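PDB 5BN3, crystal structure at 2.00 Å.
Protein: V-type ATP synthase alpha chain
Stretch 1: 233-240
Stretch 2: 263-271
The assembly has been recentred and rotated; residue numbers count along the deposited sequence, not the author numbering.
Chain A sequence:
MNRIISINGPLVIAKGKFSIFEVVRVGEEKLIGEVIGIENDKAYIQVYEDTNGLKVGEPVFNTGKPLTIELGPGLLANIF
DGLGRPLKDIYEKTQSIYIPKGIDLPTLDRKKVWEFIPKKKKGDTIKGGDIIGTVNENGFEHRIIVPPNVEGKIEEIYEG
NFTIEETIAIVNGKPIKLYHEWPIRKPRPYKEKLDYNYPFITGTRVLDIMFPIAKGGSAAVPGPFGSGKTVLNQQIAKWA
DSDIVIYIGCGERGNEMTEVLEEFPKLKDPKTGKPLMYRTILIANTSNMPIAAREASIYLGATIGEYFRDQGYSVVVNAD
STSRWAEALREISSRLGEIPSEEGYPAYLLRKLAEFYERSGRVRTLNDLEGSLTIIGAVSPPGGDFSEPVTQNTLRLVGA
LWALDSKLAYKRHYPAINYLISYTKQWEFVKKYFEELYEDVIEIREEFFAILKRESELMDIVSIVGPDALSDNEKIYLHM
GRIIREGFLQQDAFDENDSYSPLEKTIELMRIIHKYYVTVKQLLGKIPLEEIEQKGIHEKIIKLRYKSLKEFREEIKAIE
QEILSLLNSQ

Stretch 1 233-240: NQQIAKWA
Stretch 2, residues 263-271: EFPKLKDPK

What backbone frame carries the contact? Residues 233-239 are the last part of a helix that begins earlier in the chain, with phi/psi near -65/-40 through A237, -72/-57 at K238 and -109/0 at W239; A240, at -60/140, is the first residue to leave helical values. The bonds A237 N to N233 O (2.8 Å), K238 N to Q234 O (2.8 Å), W239 N to Q235 O (3.0 Å) and A240 N to I236 O (2.9 Å) hold the turns. In the second stretch, F264, P265 and K266 have helical angles (-57/-37, -65/-17, -93/-14). K266 N reaches E263 O at 2.9 Å and L267 N reaches F264 O at 3.2 Å. The chain then extends through L267 (-98/148), K268 (-111/133) and D269 (-60/126) before P270 turns at -73/0 and K271 follows at -113/-25. In register, the CA of K238 lies 7.5 Å from the CA of F264, and the CA of W239 lies 7.2 Å from the CA of D269.

How does F264 pack against the helix? Its CA-to-CB bond points sideways, but chi1 of -80° (m) and chi2 of 45° bring the ring closer to the helix. F264 CZ approaches K238 CG at 3.5 Å and A237 CB at 4.2 Å; the A237 CA-to-CB bond points toward the second stretch. Backbone oxygens also border the ring: Q234 O is 4.0 Å from F264 CZ, at the edge near the ring plane, and A237 O is 3.9 Å from F264 CE2. The aromatic side chain thus meets both aliphatic carbon and helix carbonyls.

What do L267 and P270 add on the apolar side? The L267 CA-to-CB bond points toward the helix, and its m,t rotamer (-61°, 176°) places L267 CD1 3.7 Å from K238 CD and 4.4 Å from W239 CH2. W239 starts sideways, yet chi1 of -50° (m) and chi2 of 128° carry its indole closer to the second stretch. There W239 CE3 meets P270 CG at 3.8 Å; the proline ring is C-gamma exo and its CA-to-CB bond points toward the helix. The K268 CA-to-CB bond points away, and it is the carbonyl that comes close: K268 O sits 3.7 Å from W239 CZ3, at the indole edge near its plane.

Where do the polar groups go, if no hydrogen bond crosses the contact? Several of them are bonded within their own stretch or elsewhere in the structure. K238 (m,t,t,t) lends its aliphatic carbons to F264 and L267 while its NZ donates to Q235 OE1 at 3.1 Å; Q235 has chi angles of -76°, -58° and 103°. D269, with chi1 of -167° (t), accepts from its own stretch: K271 N to D269 OD1 is 2.8 Å, with a 149° angle at the hydrogen. K266 NZ and E263 OE2 form a long salt bridge at 3.8 Å. The two stretches therefore meet through van der Waals packing, burying 329 Å² in total.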

ATOM      1  N   ASN A 233      29.974  13.719   0.853  1.00 32.08           N
ATOM      2  CA  ASN A 233      30.826  13.171  -0.199  1.00 33.95           C
ATOM      3  C   ASN A 233      31.907  14.153  -0.646  1.00 30.34           C
ATOM      4  O   ASN A 233      33.037  13.750  -0.932  1.00 38.80           O
ATOM      5  CB  ASN A 233      29.986  12.710  -1.394  1.00 33.60           C
ATOM      6  CG  ASN A 233      29.546  11.262  -1.273  1.00 52.61           C
ATOM      7  OD1 ASN A 233      30.261  10.347  -1.688  1.00 47.89           O
ATOM      8  ND2 ASN A 233      28.364  11.045  -0.705  1.00 49.77           N
ATOM      9  N   GLN A 234      31.559  15.438  -0.701  1.00 30.89           N
ATOM     10  CA  GLN A 234      32.522  16.478  -1.054  1.00 35.06           C
ATOM     11  C   GLN A 234      33.597  16.632   0.018  1.00 36.38           C
ATOM     12  O   GLN A 234      34.759  16.884  -0.296  1.00 35.32           O
ATOM     13  CB  GLN A 234      31.815  17.818  -1.296  1.00 35.26           C
ATOM     14  CG  GLN A 234      31.056  17.897  -2.618  1.00 44.68           C
ATOM     15  CD  GLN A 234      30.326  19.216  -2.802  1.00 52.77           C
ATOM     16  OE1 GLN A 234      30.184  20.000  -1.861  1.00 52.31           O
ATOM     17  NE2 GLN A 234      29.858  19.466  -4.020  1.00 40.95           N
ATOM     18  N   GLN A 235      33.200  16.488   1.280  1.00 35.14           N
ATOM     19  CA  GLN A 235      34.150  16.512   2.391  1.00 35.76           C
ATOM     20  C   GLN A 235      35.140  15.363   2.288  1.00 33.14           C
ATOM     21  O   GLN A 235      36.333  15.536   2.529  1.00 35.48           O
ATOM     22  CB  GLN A 235      33.417  16.436   3.733  1.00 34.45           C
ATOM     23  CG  GLN A 235      32.751  17.733   4.147  1.00 42.23           C
ATOM     24  CD  GLN A 235      33.730  18.885   4.240  1.00 47.77           C
ATOM     25  OE1 GLN A 235      33.786  19.740   3.356  1.00 43.82           O
ATOM     26  NE2 GLN A 235      34.504  18.918   5.318  1.00 38.49           N
ATOM     27  N   ILE A 236      34.634  14.185   1.941  1.00 32.71           N
ATOM     28  CA  ILE A 236      35.495  13.035   1.711  1.00 30.44           C
ATOM     29  C   ILE A 236      36.415  13.313   0.522  1.00 39.81           C
ATOM     30  O   ILE A 236      37.616  13.092   0.604  1.00 36.09           O
ATOM     31  CB  ILE A 236      34.672  11.752   1.462  1.00 32.00           C
ATOM     32  CG1 ILE A 236      33.848  11.404   2.706  1.00 39.43           C
ATOM     33  CG2 ILE A 236      35.581  10.596   1.092  1.00 31.67           C
ATOM     34  CD1 ILE A 236      32.907  10.231   2.513  1.00 39.13           C
ATOM     35  N   ALA A 237      35.853  13.819  -0.571  1.00 32.11           N
ATOM     36  CA  ALA A 237      36.649  14.157  -1.749  1.00 35.52           C
ATOM     37  C   ALA A 237      37.744  15.181  -1.429  1.00 38.39           C
ATOM     38  O   ALA A 237      38.816  15.159  -2.034  1.00 35.39           O
ATOM     39  CB  ALA A 237      35.750  14.665  -2.859  1.00 33.25           C
ATOM     40  N   LYS A 238      37.470  16.069  -0.475  1.00 32.27           N
ATOM     41  CA  LYS A 238      38.435  17.087  -0.055  1.00 37.30           C
ATOM     42  C   LYS A 238      39.597  16.524   0.748  1.00 43.39           C
ATOM     43  O   LYS A 238      40.758  16.708   0.387  1.00 40.31           O
ATOM     44  CB  LYS A 238      37.750  18.148   0.814  1.00 38.60           C
ATOM     45  CG  LYS A 238      37.034  19.262   0.074  1.00 48.77           C
ATOM     46  CD  LYS A 238      36.578  20.325   1.070  1.00 41.45           C
ATOM     47  CE  LYS A 238      35.397  21.122   0.551  1.00 52.83           C
ATOM     48  NZ  LYS A 238      34.849  22.022   1.604  1.00 53.19           N
ATOM     49  N   TRP A 239      39.279  15.852   1.851  1.00 39.13           N
ATOM     50  CA  TRP A 239      40.291  15.532   2.859  1.00 38.50           C
ATOM     51  C   TRP A 239      40.709  14.067   2.958  1.00 46.31           C
ATOM     52  O   TRP A 239      41.543  13.725   3.795  1.00 41.73           O
ATOM     53  CB  TRP A 239      39.822  15.999   4.243  1.00 37.88           C
ATOM     54  CG  TRP A 239      39.335  17.422   4.303  1.00 35.72           C
ATOM     55  CD1 TRP A 239      38.147  17.860   4.820  1.00 39.98           C
ATOM     56  CD2 TRP A 239      40.024  18.592   3.840  1.00 35.31           C
ATOM     57  NE1 TRP A 239      38.055  19.225   4.706  1.00 40.37           N
ATOM     58  CE2 TRP A 239      39.194  19.700   4.108  1.00 39.13           C
ATOM     59  CE3 TRP A 239      41.261  18.811   3.227  1.00 44.91           C
ATOM     60  CZ2 TRP A 239      39.563  21.007   3.781  1.00 39.68           C
ATOM     61  CZ3 TRP A 239      41.624  20.103   2.903  1.00 43.57           C
ATOM     62  CH2 TRP A 239      40.780  21.184   3.181  1.00 41.37           C
ATOM     63  N   ALA A 240      40.137  13.198   2.129  1.00 37.65           N
ATOM     64  CA  ALA A 240      40.457  11.772   2.223  1.00 41.48           C
ATOM     65  C   ALA A 240      41.937  11.489   1.998  1.00 44.44           C
ATOM     66  O   ALA A 240      42.581  12.098   1.139  1.00 42.01           O
ATOM     67  CB  ALA A 240      39.624  10.959   1.253  1.00 37.54           C
ATOM     68  N   GLU A 263      36.145  25.849  -5.622  1.00 44.17           N
ATOM     69  CA  GLU A 263      36.735  25.753  -4.286  1.00 47.95           C
ATOM     70  C   GLU A 263      38.015  24.915  -4.195  1.00 45.14           C
ATOM     71  O   GLU A 263      38.961  25.302  -3.514  1.00 45.72           O
ATOM     72  CB  GLU A 263      35.693  25.236  -3.287  1.00 48.15           C
ATOM     73  CG  GLU A 263      34.499  26.163  -3.109  1.00 59.69           C
ATOM     74  CD  GLU A 263      34.887  27.499  -2.510  1.00 84.39           C
ATOM     75  OE1 GLU A 263      35.751  27.516  -1.609  1.00 83.85           O
ATOM     76  OE2 GLU A 263      34.332  28.531  -2.944  1.00 80.55           O
ATOM     77  N   PHE A 264      38.037  23.770  -4.870  1.00 38.07           N
ATOM     78  CA  PHE A 264      39.193  22.865  -4.826  1.00 43.90           C
ATOM     79  C   PHE A 264      40.548  23.466  -5.263  1.00 39.36           C
ATOM     80  O   PHE A 264      41.582  23.117  -4.691  1.00 41.87           O
ATOM     81  CB  PHE A 264      38.897  21.563  -5.587  1.00 34.23           C
ATOM     82  CG  PHE A 264      38.078  20.565  -4.804  1.00 37.57           C
ATOM     83  CD1 PHE A 264      36.959  20.969  -4.085  1.00 38.90           C
ATOM     84  CD2 PHE A 264      38.419  19.221  -4.799  1.00 37.61           C
ATOM     85  CE1 PHE A 264      36.204  20.053  -3.369  1.00 46.03           C
ATOM     86  CE2 PHE A 264      37.664  18.297  -4.085  1.00 42.00           C
ATOM     87  CZ  PHE A 264      36.556  18.715  -3.370  1.00 37.05           C
ATOM     88  N   PRO A 265      40.557  24.356  -6.278  1.00 47.54           N
ATOM     89  CA  PRO A 265      41.836  25.007  -6.597  1.00 47.84           C
ATOM     90  C   PRO A 265      42.369  25.915  -5.484  1.00 49.70           C
ATOM     91  O   PRO A 265      43.554  26.252  -5.508  1.00 47.55           O
ATOM     92  CB  PRO A 265      41.499  25.846  -7.834  1.00 47.40           C
ATOM     93  CG  PRO A 265      40.379  25.117  -8.481  1.00 45.19           C
ATOM     94  CD  PRO A 265      39.557  24.577  -7.342  1.00 45.76           C
ATOM     95  N   LYS A 266      41.518  26.303  -4.536  1.00 43.49           N
ATOM     96  CA  LYS A 266      41.934  27.181  -3.439  1.00 49.81           C
ATOM     97  C   LYS A 266      42.385  26.404  -2.210  1.00 45.09           C
ATOM     98  O   LYS A 266      42.987  26.970  -1.296  1.00 48.22           O
ATOM     99  CB  LYS A 266      40.794  28.105  -3.011  1.00 51.91           C
ATOM    100  CG  LYS A 266      40.173  28.954  -4.099  1.00 57.03           C
ATOM    101  CD  LYS A 266      39.170  29.913  -3.468  1.00 64.68           C
ATOM    102  CE  LYS A 266      38.090  30.345  -4.444  1.00 74.75           C
ATOM    103  NZ  LYS A 266      36.991  31.060  -3.737  1.00 87.76           N
ATOM    104  N   LEU A 267      42.072  25.113  -2.178  1.00 43.60           N
ATOM    105  CA  LEU A 267      42.350  24.294  -1.002  1.00 37.42           C
ATOM    106  C   LEU A 267      43.643  23.505  -1.154  1.00 43.84           C
ATOM    107  O   LEU A 267      44.009  23.103  -2.259  1.00 44.31           O
ATOM    108  CB  LEU A 267      41.181  23.347  -0.724  1.00 39.59           C
ATOM    109  CG  LEU A 267      39.846  24.029  -0.425  1.00 46.09           C
ATOM    110  CD1 LEU A 267      38.733  23.009  -0.259  1.00 46.72           C
ATOM    111  CD2 LEU A 267      39.960  24.894   0.818  1.00 49.10           C
ATOM    112  N   LYS A 268      44.330  23.287  -0.037  1.00 50.71           N
ATOM    113  CA  LYS A 268      45.615  22.597  -0.044  1.00 55.06           C
ATOM    114  C   LYS A 268      45.523  21.225   0.619  1.00 56.51           C
ATOM    115  O   LYS A 268      44.959  21.086   1.705  1.00 52.44           O
ATOM    116  CB  LYS A 268      46.671  23.451   0.666  1.00 60.62           C
ATOM    117  CG  LYS A 268      46.905  24.819   0.035  1.00 73.51           C
ATOM    118  CD  LYS A 268      47.643  24.695  -1.290  1.00 79.66           C
ATOM    119  CE  LYS A 268      47.806  26.043  -1.980  1.00 90.06           C
ATOM    120  NZ  LYS A 268      46.515  26.566  -2.504  1.00 75.53           N
ATOM    121  N   ASP A 269      46.078  20.215  -0.049  1.00 46.83           N
ATOM    122  CA  ASP A 269      46.181  18.867   0.502  1.00 61.93           C
ATOM    123  C   ASP A 269      47.007  18.918   1.783  1.00 59.78           C
ATOM    124  O   ASP A 269      48.121  19.439   1.785  1.00 63.84           O
ATOM    125  CB  ASP A 269      46.851  17.947  -0.523  1.00 65.11           C
ATOM    126  CG  ASP A 269      46.732  16.469  -0.175  1.00 78.73           C
ATOM    127  OD1 ASP A 269      46.625  16.117   1.018  1.00 71.58           O
ATOM    128  OD2 ASP A 269      46.762  15.648  -1.115  1.00 83.14           O
ATOM    129  N   PRO A 270      46.455  18.392   2.888  1.00 68.88           N
ATOM    130  CA  PRO A 270      47.174  18.374   4.167  1.00 83.50           C
ATOM    131  C   PRO A 270      48.308  17.351   4.195  1.00 80.88           C
ATOM    132  O   PRO A 270      48.993  17.237   5.214  1.00 84.25           O
ATOM    133  CB  PRO A 270      46.088  17.973   5.177  1.00 73.61           C
ATOM    134  CG  PRO A 270      44.785  18.242   4.487  1.00 68.84           C
ATOM    135  CD  PRO A 270      45.051  17.975   3.040  1.00 65.67           C
ATOM    136  N   LYS A 271      48.502  16.621   3.100  1.00 76.06           N
ATOM    137  CA  LYS A 271      49.535  15.588   3.038  1.00 81.85           C
ATOM    138  C   LYS A 271      50.653  15.931   2.055  1.00 81.87           C
ATOM    139  O   LYS A 271      51.773  15.440   2.185  1.00 92.94           O
ATOM    140  CB  LYS A 271      48.919  14.244   2.686  1.00 74.21           C
TER